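Local atomic coordinates of flagellar hook-associated protein (Burkholderia pseudomallei, PDB entry 4UT1), a protein that probably serves as a structural component of the bacterial flagellum, at the junction between hook and filament. Residues G497-A503 and S528-T534; K489-F494 and A515-Y521; S448-A452 and I464-V469; Q317-N322 and A576-L580; T480-A486 and D556-I562. All blocks are in the same frame, centred on the assembly; numbering follows the deposited sequence.

Contact 1: residues G497-A503 and S528-T534; sequences GTTVTIA and SMTISST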
# COMPACT_ATOMS: atom_id res chain seq x y z
N GLY A 497 9.01 -37.97 16.75
CA GLY A 497 9.32 -36.56 16.88
C GLY A 497 8.30 -35.65 16.23
O GLY A 497 8.54 -34.47 16.05
N THR A 498 7.15 -36.21 15.87
CA THR A 498 6.08 -35.37 15.38
C THR A 498 4.98 -35.30 16.41
O THR A 498 4.88 -36.13 17.32
CB THR A 498 5.50 -35.87 14.04
OG1 THR A 498 4.85 -37.13 14.22
CG2 THR A 498 6.61 -36.04 13.00
N THR A 499 4.14 -34.29 16.25
CA THR A 499 2.94 -34.15 17.05
C THR A 499 1.74 -34.22 16.12
O THR A 499 1.69 -33.51 15.12
CB THR A 499 2.94 -32.83 17.84
OG1 THR A 499 3.94 -32.89 18.86
CG2 THR A 499 1.59 -32.58 18.49
N VAL A 500 0.80 -35.11 16.43
CA VAL A 500 -0.40 -35.25 15.63
C VAL A 500 -1.56 -34.49 16.29
O VAL A 500 -1.88 -34.71 17.46
CB VAL A 500 -0.79 -36.75 15.42
CG1 VAL A 500 -2.06 -36.87 14.63
CG2 VAL A 500 0.34 -37.50 14.72
N THR A 501 -2.16 -33.57 15.54
CA THR A 501 -3.29 -32.82 16.06
C THR A 501 -4.55 -33.21 15.33
O THR A 501 -4.63 -33.09 14.11
CB THR A 501 -3.09 -31.30 15.94
OG1 THR A 501 -1.96 -30.92 16.73
CG2 THR A 501 -4.31 -30.55 16.45
N ILE A 502 -5.54 -33.69 16.07
CA ILE A 502 -6.82 -34.05 15.49
C ILE A 502 -7.79 -32.90 15.68
O ILE A 502 -8.01 -32.44 16.81
CB ILE A 502 -7.40 -35.33 16.11
CG1 ILE A 502 -6.42 -36.50 15.96
CG2 ILE A 502 -8.74 -35.67 15.46
CD1 ILE A 502 -5.27 -36.48 16.96
N ALA A 503 -8.36 -32.42 14.58
CA ALA A 503 -9.30 -31.32 14.63
C ALA A 503 -10.53 -31.71 15.43
O ALA A 503 -10.94 -32.87 15.44
CB ALA A 503 -9.68 -30.87 13.22
N SER A 528 -9.63 -35.47 10.99
CA SER A 528 -8.80 -34.55 10.22
C SER A 528 -7.51 -34.30 11.00
O SER A 528 -7.53 -33.70 12.07
CB SER A 528 -9.52 -33.23 9.94
OG SER A 528 -10.57 -33.44 9.01
N MET A 529 -6.40 -34.76 10.45
CA MET A 529 -5.15 -34.75 11.20
C MET A 529 -4.08 -33.84 10.61
O MET A 529 -3.94 -33.73 9.39
CB MET A 529 -4.60 -36.17 11.30
CG MET A 529 -5.39 -37.05 12.24
SD MET A 529 -4.90 -38.77 12.09
CE MET A 529 -5.63 -39.18 10.50
N THR A 530 -3.33 -33.19 11.49
CA THR A 530 -2.15 -32.45 11.06
C THR A 530 -0.92 -33.03 11.73
O THR A 530 -0.91 -33.27 12.94
CB THR A 530 -2.28 -30.96 11.36
OG1 THR A 530 -3.33 -30.41 10.55
CG2 THR A 530 -0.98 -30.24 11.05
N ILE A 531 0.11 -33.29 10.94
CA ILE A 531 1.35 -33.82 11.47
C ILE A 531 2.42 -32.73 11.49
O ILE A 531 2.86 -32.26 10.45
CB ILE A 531 1.84 -35.03 10.66
CG1 ILE A 531 0.75 -36.12 10.66
CG2 ILE A 531 3.14 -35.58 11.22
CD1 ILE A 531 0.97 -37.21 9.62
N SER A 532 2.83 -32.32 12.69
CA SER A 532 3.81 -31.25 12.85
C SER A 532 5.04 -31.76 13.59
O SER A 532 4.95 -32.70 14.40
CB SER A 532 3.22 -30.06 13.60
OG SER A 532 1.88 -29.79 13.22
N SER A 533 6.18 -31.15 13.33
CA SER A 533 7.37 -31.42 14.11
C SER A 533 7.14 -30.94 15.54
O SER A 533 6.76 -29.79 15.77
CB SER A 533 8.60 -30.73 13.51
OG SER A 533 9.74 -30.97 14.31
N THR A 534 7.34 -31.83 16.50
CA THR A 534 7.16 -31.48 17.90
C THR A 534 8.10 -30.33 18.29
O THR A 534 7.68 -29.36 18.90
CB THR A 534 7.40 -32.69 18.80
OG1 THR A 534 6.45 -33.72 18.44
CG2 THR A 534 7.23 -32.32 20.27
O HOH W 1 0.25 -31.16 14.94
O HOH W 2 -5.96 -30.82 12.65
O HOH W 3 -11.22 -34.38 13.17

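Contact 2: residues K489-F494 and A515-Y521; sequences KTLSGF and ATTPVPY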
# COMPACT_ATOMS: atom_id res chain seq x y z
N LYS A 489 -8.80 -49.52 18.15
CA LYS A 489 -9.29 -48.42 17.31
C LYS A 489 -8.31 -47.26 17.30
O LYS A 489 -8.65 -46.14 17.66
CB LYS A 489 -10.67 -47.95 17.77
CG LYS A 489 -11.72 -49.06 17.73
CD LYS A 489 -13.02 -48.61 18.36
CE LYS A 489 -13.73 -47.61 17.49
NZ LYS A 489 -15.05 -47.25 18.09
N THR A 490 -7.08 -47.54 16.89
CA THR A 490 -6.03 -46.53 16.85
C THR A 490 -5.20 -46.67 15.58
O THR A 490 -5.13 -47.73 14.97
CB THR A 490 -5.09 -46.63 18.08
OG1 THR A 490 -4.60 -47.98 18.20
CG2 THR A 490 -5.85 -46.27 19.33
N LEU A 491 -4.60 -45.56 15.17
CA LEU A 491 -3.59 -45.61 14.14
C LEU A 491 -2.20 -45.55 14.76
O LEU A 491 -2.00 -44.94 15.81
CB LEU A 491 -3.78 -44.45 13.16
CG LEU A 491 -5.13 -44.40 12.44
CD1 LEU A 491 -5.38 -43.00 11.93
CD2 LEU A 491 -5.17 -45.42 11.28
N SER A 492 -1.23 -46.19 14.11
CA SER A 492 0.17 -46.02 14.47
C SER A 492 1.01 -45.96 13.20
O SER A 492 0.50 -46.09 12.08
CB SER A 492 0.65 -47.14 15.40
OG SER A 492 0.61 -48.40 14.76
N GLY A 493 2.31 -45.74 13.38
CA GLY A 493 3.23 -45.67 12.26
C GLY A 493 3.60 -44.24 11.91
O GLY A 493 4.19 -44.00 10.86
N PHE A 494 3.23 -43.29 12.77
CA PHE A 494 3.59 -41.89 12.53
C PHE A 494 5.09 -41.72 12.74
O PHE A 494 5.73 -42.53 13.42
CB PHE A 494 2.80 -40.96 13.46
CG PHE A 494 1.31 -41.00 13.25
CD1 PHE A 494 0.52 -41.91 13.94
CD2 PHE A 494 0.70 -40.13 12.34
CE1 PHE A 494 -0.86 -41.95 13.74
CE2 PHE A 494 -0.68 -40.16 12.14
CZ PHE A 494 -1.46 -41.08 12.84
N ALA A 515 7.28 -45.60 16.52
CA ALA A 515 6.46 -46.04 15.41
C ALA A 515 5.17 -46.68 15.90
O ALA A 515 4.23 -46.85 15.13
CB ALA A 515 7.24 -47.02 14.53
N THR A 516 5.11 -47.00 17.19
CA THR A 516 3.92 -47.65 17.73
C THR A 516 3.03 -46.74 18.57
O THR A 516 1.97 -47.17 19.03
CB THR A 516 4.29 -48.89 18.57
OG1 THR A 516 5.13 -48.49 19.66
CG2 THR A 516 5.02 -49.91 17.73
N THR A 517 3.42 -45.48 18.75
CA THR A 517 2.57 -44.53 19.46
C THR A 517 1.21 -44.45 18.80
O THR A 517 1.12 -44.18 17.60
CB THR A 517 3.17 -43.11 19.49
OG1 THR A 517 4.47 -43.15 20.10
CG2 THR A 517 2.25 -42.17 20.27
N PRO A 518 0.14 -44.70 19.57
CA PRO A 518 -1.18 -44.75 18.93
C PRO A 518 -1.93 -43.43 18.93
O PRO A 518 -1.86 -42.66 19.89
CB PRO A 518 -1.92 -45.79 19.78
CG PRO A 518 -1.33 -45.60 21.16
CD PRO A 518 0.13 -45.28 20.93
N VAL A 519 -2.64 -43.18 17.84
CA VAL A 519 -3.57 -42.07 17.75
C VAL A 519 -4.98 -42.62 17.65
O VAL A 519 -5.25 -43.48 16.81
CB VAL A 519 -3.27 -41.19 16.53
CG1 VAL A 519 -4.33 -40.11 16.37
CG2 VAL A 519 -1.88 -40.58 16.65
N PRO A 520 -5.91 -42.12 18.48
CA PRO A 520 -7.28 -42.65 18.45
C PRO A 520 -7.98 -42.33 17.15
O PRO A 520 -7.83 -41.22 16.63
CB PRO A 520 -7.98 -41.92 19.62
CG PRO A 520 -6.87 -41.26 20.41
CD PRO A 520 -5.77 -41.00 19.43
N TYR A 521 -8.73 -43.29 16.62
CA TYR A 521 -9.53 -43.06 15.43
C TYR A 521 -10.92 -43.63 15.63
O TYR A 521 -11.08 -44.82 15.96
CB TYR A 521 -8.90 -43.67 14.18
CG TYR A 521 -9.79 -43.46 12.97
CD1 TYR A 521 -9.86 -42.22 12.36
CD2 TYR A 521 -10.59 -44.49 12.49
CE1 TYR A 521 -10.69 -42.00 11.27
CE2 TYR A 521 -11.42 -44.28 11.40
CZ TYR A 521 -11.48 -43.05 10.80
OH TYR A 521 -12.31 -42.85 9.73
O HOH W 4 2.98 -43.90 15.64

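Contact 3: residues S448-A452 and I464-V469; sequences SPVLA and ISQGSV. With EDO (1,2-ethanediol), chain J; EDO (1,2-ethanediol), chain K; EDO (1,2-ethanediol), chain N.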
# COMPACT_ATOMS: atom_id res chain seq x y z
N SER A 448 0.77 -30.75 -5.68
CA SER A 448 1.07 -30.87 -4.24
C SER A 448 2.37 -31.64 -4.05
O SER A 448 2.65 -32.58 -4.79
CB SER A 448 -0.07 -31.56 -3.49
OG SER A 448 0.28 -31.79 -2.13
N PRO A 449 3.18 -31.26 -3.05
CA PRO A 449 4.41 -32.01 -2.75
C PRO A 449 4.13 -33.37 -2.10
O PRO A 449 4.97 -34.27 -2.14
CB PRO A 449 5.16 -31.11 -1.76
CG PRO A 449 4.41 -29.80 -1.74
CD PRO A 449 3.02 -30.08 -2.19
N VAL A 450 2.95 -33.51 -1.52
CA VAL A 450 2.62 -34.71 -0.74
C VAL A 450 1.56 -35.57 -1.41
O VAL A 450 0.69 -35.09 -2.13
CB VAL A 450 2.13 -34.33 0.66
CG1 VAL A 450 0.74 -33.73 0.58
CG2 VAL A 450 2.17 -35.54 1.61
N LEU A 451 1.61 -36.87 -1.12
CA LEU A 451 0.56 -37.77 -1.55
C LEU A 451 0.26 -38.78 -0.43
O LEU A 451 1.15 -39.48 0.04
CB LEU A 451 0.96 -38.47 -2.84
CG LEU A 451 -0.08 -39.43 -3.42
CD1 LEU A 451 -1.42 -38.71 -3.57
CD2 LEU A 451 0.41 -39.93 -4.76
N ALA A 452 -0.99 -38.78 0.03
CA ALA A 452 -1.47 -39.79 0.97
C ALA A 452 -2.38 -40.73 0.21
O ALA A 452 -3.15 -40.31 -0.66
CB ALA A 452 -2.19 -39.15 2.14
N ILE A 464 -8.73 -42.06 2.72
CA ILE A 464 -7.88 -40.96 3.16
C ILE A 464 -7.84 -39.89 2.06
O ILE A 464 -7.92 -40.22 0.87
CB ILE A 464 -6.46 -41.45 3.51
CG1 ILE A 464 -5.66 -40.36 4.25
CG2 ILE A 464 -5.72 -41.96 2.27
CD1 ILE A 464 -4.41 -40.92 4.95
N SER A 465 -7.75 -38.63 2.46
CA SER A 465 -7.63 -37.55 1.47
C SER A 465 -6.24 -37.61 0.82
O SER A 465 -5.39 -38.38 1.24
CB SER A 465 -7.88 -36.19 2.12
OG SER A 465 -6.88 -35.87 3.08
N GLN A 466 -6.01 -36.81 -0.21
CA GLN A 466 -4.74 -36.92 -0.91
C GLN A 466 -3.64 -36.16 -0.19
O GLN A 466 -2.45 -36.33 -0.46
CB GLN A 466 -4.89 -36.43 -2.36
CG GLN A 466 -5.86 -37.31 -3.15
CD GLN A 466 -5.77 -37.10 -4.65
OE1 GLN A 466 -5.58 -38.05 -5.41
NE2 GLN A 466 -5.93 -35.86 -5.08
N GLY A 467 -4.06 -35.32 0.75
CA GLY A 467 -3.14 -34.63 1.64
C GLY A 467 -2.86 -33.22 1.17
O GLY A 467 -3.15 -32.88 0.03
N SER A 468 -2.32 -32.41 2.07
CA SER A 468 -1.97 -31.03 1.74
C SER A 468 -0.87 -30.55 2.68
O SER A 468 -0.64 -31.13 3.74
CB SER A 468 -3.19 -30.12 1.83
OG SER A 468 -3.49 -29.85 3.19
N VAL A 469 -0.19 -29.47 2.30
CA VAL A 469 0.87 -28.91 3.12
C VAL A 469 0.64 -27.43 3.40
O VAL A 469 -0.08 -26.75 2.68
CB VAL A 469 2.26 -29.09 2.46
CG1 VAL A 469 2.57 -30.57 2.26
CG2 VAL A 469 2.33 -28.33 1.13
C1 EDO J . -2.40 -37.28 -7.40
O1 EDO J . -3.22 -38.02 -6.47
C2 EDO J . -0.94 -37.62 -7.16
O2 EDO J . -0.18 -37.40 -8.36
C1 EDO K . 8.34 -34.17 -3.18
O1 EDO K . 7.38 -33.58 -2.30
C2 EDO K . 8.30 -33.47 -4.53
O2 EDO K . 9.21 -34.12 -5.42
C1 EDO N . -2.71 -25.40 -0.01
O1 EDO N . -1.32 -25.65 0.23
C2 EDO N . -3.34 -26.69 -0.54
O2 EDO N . -4.76 -26.56 -0.48
O HOH W 5 -0.69 -29.39 -0.72
O HOH W 6 -5.76 -40.76 -1.09

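Contact 4: residues Q317-N322 and A576-L580; sequences QVNAQN and ALSQL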
# COMPACT_ATOMS: atom_id res chain seq x y z
N GLN A 317 0.94 -13.29 -1.75
CA GLN A 317 0.05 -14.46 -1.71
C GLN A 317 0.38 -15.50 -2.76
O GLN A 317 0.35 -16.70 -2.48
CB GLN A 317 -1.40 -14.05 -1.89
CG GLN A 317 -2.01 -13.39 -0.69
CD GLN A 317 -3.46 -13.07 -0.93
OE1 GLN A 317 -4.32 -13.94 -0.82
NE2 GLN A 317 -3.75 -11.83 -1.31
N VAL A 318 0.66 -15.06 -3.97
CA VAL A 318 0.92 -15.98 -5.06
C VAL A 318 2.26 -16.66 -4.80
O VAL A 318 2.37 -17.89 -4.91
CB VAL A 318 0.90 -15.24 -6.43
CG1 VAL A 318 1.55 -16.09 -7.52
CG2 VAL A 318 -0.53 -14.89 -6.80
N ASN A 319 3.25 -15.87 -4.40
CA ASN A 319 4.57 -16.41 -4.10
C ASN A 319 4.50 -17.45 -2.98
O ASN A 319 5.14 -18.49 -3.07
CB ASN A 319 5.55 -15.29 -3.70
CG ASN A 319 5.95 -14.43 -4.88
OD1 ASN A 319 5.74 -14.82 -6.02
ND2 ASN A 319 6.54 -13.27 -4.61
N ALA A 320 3.72 -17.16 -1.95
CA ALA A 320 3.64 -18.05 -0.79
C ALA A 320 2.97 -19.36 -1.16
O ALA A 320 3.39 -20.44 -0.70
CB ALA A 320 2.87 -17.38 0.36
N GLN A 321 1.93 -19.28 -1.98
CA GLN A 321 1.20 -20.48 -2.41
C GLN A 321 2.01 -21.29 -3.42
O GLN A 321 1.98 -22.51 -3.40
CB GLN A 321 -0.17 -20.12 -2.99
CG GLN A 321 -1.12 -21.32 -3.14
CD GLN A 321 -1.40 -22.03 -1.81
OE1 GLN A 321 -1.75 -21.39 -0.82
NE2 GLN A 321 -1.23 -23.35 -1.79
N ASN A 322 2.73 -20.62 -4.32
CA ASN A 322 3.56 -21.37 -5.25
C ASN A 322 4.66 -22.17 -4.54
O ASN A 322 4.97 -23.31 -4.93
CB ASN A 322 4.15 -20.45 -6.32
CG ASN A 322 4.47 -21.19 -7.59
OD1 ASN A 322 3.59 -21.82 -8.19
ND2 ASN A 322 5.73 -21.13 -8.02
N ALA A 576 -5.29 -24.45 -5.61
CA ALA A 576 -5.14 -23.59 -4.45
C ALA A 576 -4.74 -22.16 -4.87
O ALA A 576 -5.28 -21.17 -4.37
CB ALA A 576 -4.13 -24.18 -3.48
N LEU A 577 -3.80 -22.07 -5.80
CA LEU A 577 -3.40 -20.77 -6.34
C LEU A 577 -4.61 -20.01 -6.88
O LEU A 577 -4.78 -18.83 -6.57
CB LEU A 577 -2.35 -20.92 -7.45
CG LEU A 577 -0.92 -21.18 -7.01
CD1 LEU A 577 -0.15 -21.86 -8.13
CD2 LEU A 577 -0.24 -19.85 -6.60
N SER A 578 -5.43 -20.69 -7.69
CA SER A 578 -6.59 -20.08 -8.33
C SER A 578 -7.61 -19.57 -7.31
O SER A 578 -8.28 -18.57 -7.54
CB SER A 578 -7.28 -21.06 -9.29
OG SER A 578 -8.05 -22.02 -8.57
N GLN A 579 -7.72 -20.26 -6.18
CA GLN A 579 -8.70 -19.85 -5.17
C GLN A 579 -8.23 -18.66 -4.31
O GLN A 579 -9.00 -18.13 -3.51
CB GLN A 579 -9.04 -21.05 -4.28
CG GLN A 579 -9.83 -22.14 -5.03
CD GLN A 579 -9.92 -23.43 -4.22
OE1 GLN A 579 -9.18 -23.63 -3.24
NE2 GLN A 579 -10.83 -24.32 -4.62
N LEU A 580 -6.99 -18.24 -4.48
CA LEU A 580 -6.51 -17.03 -3.79
C LEU A 580 -7.33 -15.79 -4.13
O LEU A 580 -7.31 -14.80 -3.39
CB LEU A 580 -5.04 -16.77 -4.13
CG LEU A 580 -4.07 -17.78 -3.53
CD1 LEU A 580 -2.65 -17.52 -4.02
CD2 LEU A 580 -4.14 -17.70 -2.02

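Contact 5: residues T480-A486 and D556-I562; sequences TTLAYNA and DGDQFTI. With EDO (1,2-ethanediol), chain U.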
# COMPACT_ATOMS: atom_id res chain seq x y z
N THR A 480 5.86 -42.86 4.90
CA THR A 480 5.21 -43.12 6.18
C THR A 480 3.99 -44.01 5.98
O THR A 480 3.15 -43.74 5.13
CB THR A 480 4.80 -41.82 6.87
OG1 THR A 480 5.97 -41.05 7.14
CG2 THR A 480 4.09 -42.11 8.18
N THR A 481 3.88 -45.07 6.78
CA THR A 481 2.76 -45.99 6.64
C THR A 481 1.96 -46.06 7.94
O THR A 481 2.46 -46.50 8.97
CB THR A 481 3.23 -47.40 6.23
OG1 THR A 481 3.91 -47.31 4.98
CG2 THR A 481 2.05 -48.35 6.09
N LEU A 482 0.74 -45.55 7.90
CA LEU A 482 -0.13 -45.63 9.05
C LEU A 482 -0.84 -46.96 8.98
O LEU A 482 -1.18 -47.42 7.91
CB LEU A 482 -1.13 -44.48 9.06
CG LEU A 482 -0.48 -43.10 8.96
CD1 LEU A 482 -1.54 -42.03 9.00
CD2 LEU A 482 0.54 -42.93 10.11
N ALA A 483 -1.04 -47.58 10.14
CA ALA A 483 -1.77 -48.85 10.21
C ALA A 483 -2.85 -48.74 11.28
O ALA A 483 -2.63 -48.16 12.34
CB ALA A 483 -0.81 -49.99 10.52
N TYR A 484 -4.03 -49.30 10.99
CA TYR A 484 -5.15 -49.24 11.92
C TYR A 484 -5.26 -50.52 12.73
O TYR A 484 -5.25 -51.62 12.17
CB TYR A 484 -6.45 -48.99 11.17
CG TYR A 484 -7.72 -48.93 12.01
CD1 TYR A 484 -7.96 -47.87 12.87
CD2 TYR A 484 -8.71 -49.91 11.90
CE1 TYR A 484 -9.12 -47.78 13.60
CE2 TYR A 484 -9.88 -49.83 12.64
CZ TYR A 484 -10.08 -48.77 13.48
OH TYR A 484 -11.24 -48.67 14.22
N ASN A 485 -5.38 -50.37 14.04
CA ASN A 485 -5.64 -51.52 14.90
C ASN A 485 -7.11 -51.53 15.34
O ASN A 485 -7.54 -50.65 16.06
CB ASN A 485 -4.70 -51.48 16.11
CG ASN A 485 -4.84 -52.69 16.99
OD1 ASN A 485 -5.73 -52.74 17.83
ND2 ASN A 485 -4.00 -53.69 16.78
N ALA A 486 -7.89 -52.51 14.88
CA ALA A 486 -9.34 -52.49 15.13
C ALA A 486 -9.68 -52.77 16.60
O ALA A 486 -10.70 -52.29 17.12
CB ALA A 486 -10.06 -53.51 14.22
N ASP A 556 -8.84 -54.29 10.35
CA ASP A 556 -7.63 -54.46 11.15
C ASP A 556 -6.45 -54.66 10.22
O ASP A 556 -6.53 -55.44 9.26
CB ASP A 556 -7.78 -55.65 12.12
CG ASP A 556 -6.58 -55.79 13.06
OD1 ASP A 556 -6.27 -54.82 13.78
OD2 ASP A 556 -5.94 -56.85 13.06
N GLY A 557 -5.37 -53.91 10.45
CA GLY A 557 -4.18 -54.00 9.63
C GLY A 557 -4.17 -53.14 8.37
O GLY A 557 -3.15 -53.09 7.69
N ASP A 558 -5.29 -52.48 8.06
CA ASP A 558 -5.36 -51.64 6.85
C ASP A 558 -4.36 -50.51 7.00
O ASP A 558 -4.01 -50.14 8.12
CB ASP A 558 -6.78 -51.10 6.61
CG ASP A 558 -7.66 -52.08 5.82
OD1 ASP A 558 -7.16 -53.15 5.41
OD2 ASP A 558 -8.85 -51.77 5.61
N GLN A 559 -3.87 -49.99 5.88
CA GLN A 559 -2.74 -49.08 5.89
C GLN A 559 -2.97 -47.91 4.97
O GLN A 559 -3.63 -48.04 3.94
CB GLN A 559 -1.45 -49.79 5.46
CG GLN A 559 -1.11 -51.05 6.27
CD GLN A 559 -0.02 -51.86 5.60
OE1 GLN A 559 1.17 -51.68 5.90
NE2 GLN A 559 -0.41 -52.74 4.68
N PHE A 560 -2.41 -46.78 5.35
CA PHE A 560 -2.51 -45.54 4.58
C PHE A 560 -1.13 -44.91 4.55
O PHE A 560 -0.47 -44.79 5.59
CB PHE A 560 -3.57 -44.63 5.21
CG PHE A 560 -4.87 -45.33 5.44
CD1 PHE A 560 -5.08 -46.06 6.60
CD2 PHE A 560 -5.84 -45.35 4.44
CE1 PHE A 560 -6.26 -46.77 6.79
CE2 PHE A 560 -7.03 -46.06 4.62
CZ PHE A 560 -7.23 -46.77 5.81
N THR A 561 -0.67 -44.55 3.35
CA THR A 561 0.69 -44.05 3.20
C THR A 561 0.71 -42.54 3.02
O THR A 561 -0.27 -41.94 2.58
CB THR A 561 1.41 -44.70 2.00
OG1 THR A 561 0.68 -44.42 0.80
CG2 THR A 561 1.50 -46.20 2.19
N ILE A 562 1.85 -41.95 3.38
CA ILE A 562 2.11 -40.53 3.22
C ILE A 562 3.53 -40.37 2.73
O ILE A 562 4.47 -40.90 3.32
CB ILE A 562 1.93 -39.74 4.54
CG1 ILE A 562 0.47 -39.76 5.00
CG2 ILE A 562 2.37 -38.29 4.36
CD1 ILE A 562 0.27 -39.27 6.42
C1 EDO U . -3.97 -55.15 5.73
O1 EDO U . -3.15 -55.57 4.64
C2 EDO U . -5.38 -55.68 5.58
O2 EDO U . -6.17 -55.30 6.71
O HOH W 7 6.67 -39.71 4.57

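Contact 1: residues G497-A503 and S528-T534
Met529 fits between two branched side chains of the facing strand, its CG lying 3.9 Å from CG1 of Ile502 and a little further from CG1 of Val500. Ile502 and Met529 run side by side in the same direction; beyond CG the methionine leads away from the facing strand, and the bend at chi3 (-73°) turns its terminal methyl, CE. Further along, CG2 of Ile531 fills the hollow beside Thr498, 3.7 Å from its CB, while the Thr498 hydroxyl turns to Pro495 O. Val500, Ile502, Met529 and Ile531 thus make one apolar face, and Phe494 packs against Val500 there.

The other face carries Thr499, Thr501, Thr530 and Ser532, bridged by water. One molecule is 2.8 Å from Thr499 O, to which it donates, and also hydrogen-bonds Ser532 OG and Thr501 OG1, which also bonds Ser509 OG of strand 508-511. At the strand end Thr534 folds over, bringing its OG1 2.7 Å from Thr499 OG1 while its N donates to Gly497 O at 2.9 Å. Six backbone hydrogen bonds hold the antiparallel pair together. The chemistry is two-sided: an apolar face suited to burial in a beta sandwich, and a hydroxyl-rich face suited to water.

Contact 2: residues K489-F494 and A515-Y521
Leu491 and Val519 form an antiparallel hydrogen-bonded pair. Leu491 N donates to Val519 O at 2.7 Å, and Val519 N returns the bond to Leu491 O at 2.8 Å. Next along, Tyr521 N reaches Lys489 O at 3.0 Å. In the other direction the ladder stops at Pro518, and residues 515-517 turn across the end of the strand, where Gly493 N makes a weak bond to Ala515 O. A water that accepts from Phe494 N also lies 2.7 Å from Thr517 O.

Among the side chains, the Phe494 ring and Val519 cross at about a right angle, and CG2 of the valine presses obliquely on the ring at 3.4 Å from CE1. Leu491 points to the same face and brings CG 4.2 Å from CB of Tyr521, whose hydroxyl runs on to Gly552 O. On the other face Thr490 lies alongside Pro518, CB to CB 3.7 Å, with its OG1 held by Ser488 OG.

Strand 519-520 is the outermost of its five-stranded sheet, and 490-492 lies between it and 480-485. On that second side Lys489 and Thr490 both face Asn485 in a G1 beta bulge. Leu491 and Phe494 reach across to Met529 and Ile531 of strand 527-533, in the opposing sheet.

Contact 3: residues S448-A452 and I464-V469
Val450 points its side chain at the strand opposite. Its CB comes 4.1 Å from CG1 of Val469. From there CG1, set between the backbone N and carbonyl carbon (chi1 73°), runs in over the backbone, 3.7 Å from Gly467 C and equally close to Ser468 N, with Val469 CG1 at 4.0 Å. Gly467, with no side chain, leaves room for this approach; its positive phi (99°) also favours glycine. The second branch, CG2, turns to Ile562 of the neighbouring strand.

This is where the two sheets of the beta sandwich meet at one edge: strand 450-454 is outermost in one sheet, and strand 463-470, broken by a short irregularity at these residues, is outermost in the other. The backbones are joined directly by one hydrogen bond, Ala452 N to Gln466 O at 2.9 Å, with the donor standing above the carbonyl plane. Ala452 CB points to the bend, 3.4 Å from Ser465 O, and also meets CD1 of Ile464.

At the other end the Pro449 ring offers CD and CG to Val469 CG2, 3.8 Å away. Ser448 OG accepts from Val450 N in an ST turn, and a water links that hydroxyl to Val469 N. Gln466 OE1 accepts from an ethanediol, probably from the crystallisation liquor, and Arg572 of helix 572-579 binds Val450 O.

Contact 4: residues Q317-N322 and A576-L580
Gln321 and Leu577 slide past each other in opposite directions, putting the glutamine's CB 3.6 Å from the leucine's CD2. With CG anti to the backbone N (chi1 -166°) and a bend at chi2, the Gln321 chain passes Leu577 and ends at Ala576, its NE2 3.5 Å from that residue's CB. That nitrogen donates to Asn573 OD1, so the amide is held while its aliphatic part does the packing.

Leu580 comes in one turn further on, and it and Gln317 likewise run past each other in opposite directions. Its CD1 sits in the groove between Gln317 and Gln321, 3.5 Å from Gln317 O and 3.7 Å from Gln321 CB. Leu577 spreads its two methyls: CD2 comes near Val318 O, and CD1 touches OD1 of Asn322, an amide held by Ala445 N at OD1 and by Gly334 O at ND2.

The contact joins the last turns of the long helix 287-322 to the short helix 572-579. Helix 113-129 closes the apolar side, with Phe121 against Val318 and Leu580, and Leu124 against Leu577.

Contact 5: residues T480-A486 and D556-I562
Asp556 swings its carboxylate away from its own backbone N (chi1 -175°), and the further turn at chi2 of 57° sets OD1 opposite Ala486. There OD1 accepts from Ala486 N at 3.0 Å on its anti side, slightly out of the carboxylate plane. The same oxygen lies near the amide of Asn485, whose plane is almost perpendicular to the carboxylate and whose OD1 accepts from Ser488 N. At Thr481, CG2 lies anti to the backbone N, and this methyl crosses Gln559 obliquely, 3.4 Å from its OE1.

Both contacts lie along an antiparallel ladder at the centre of a five-stranded sheet, one half of the D3 beta sandwich, with strand 480-485 paired to 559-564. Leu482 N donates to Phe560 O at 2.7 Å and Thr480 N to Ile562 O at 2.9 Å, each pair returning its bond. Just before the second strand begins, Tyr484 N bonds Asp558 O and Gly557 N bonds Tyr484 O.

Thr480, Leu482, Phe560 and Ile562 face the opposing sheet. Leu482 CD1 meets Ile562 CD1 at 4.2 Å, while Ile562 packs on Val546 and Val548, and Phe560 on Leu550. On the other face Thr561 lies beside Thr481, its CG2 3.9 Å from Thr481 OG1. At the Thr480 end a water accepts from Thr480 OG1 and donates to Ile562 O.

Overall arrangement
Contacts 1, 2, 3 and 5 all belong to the D3 domain, a sandwich of two five-stranded antiparallel sheets. Contacts 2 and 5 lie in one sheet, centres 8 Å apart, where strands 480-485 and 490-492 are neighbours. Contact 1 lies in the other sheet, its centre 12 Å from that of contact 2, and packs on both across the interior. Contact 3 joins the two sheets at one edge. Along the chain contact 3 closes first; the segments of contacts 1 and 2 then alternate within the span of contact 5. Contact 4, about 17 Å from contact 3 between centres, brackets them all and the D2-like region, pairing the helix that leaves the helical part with the one returning.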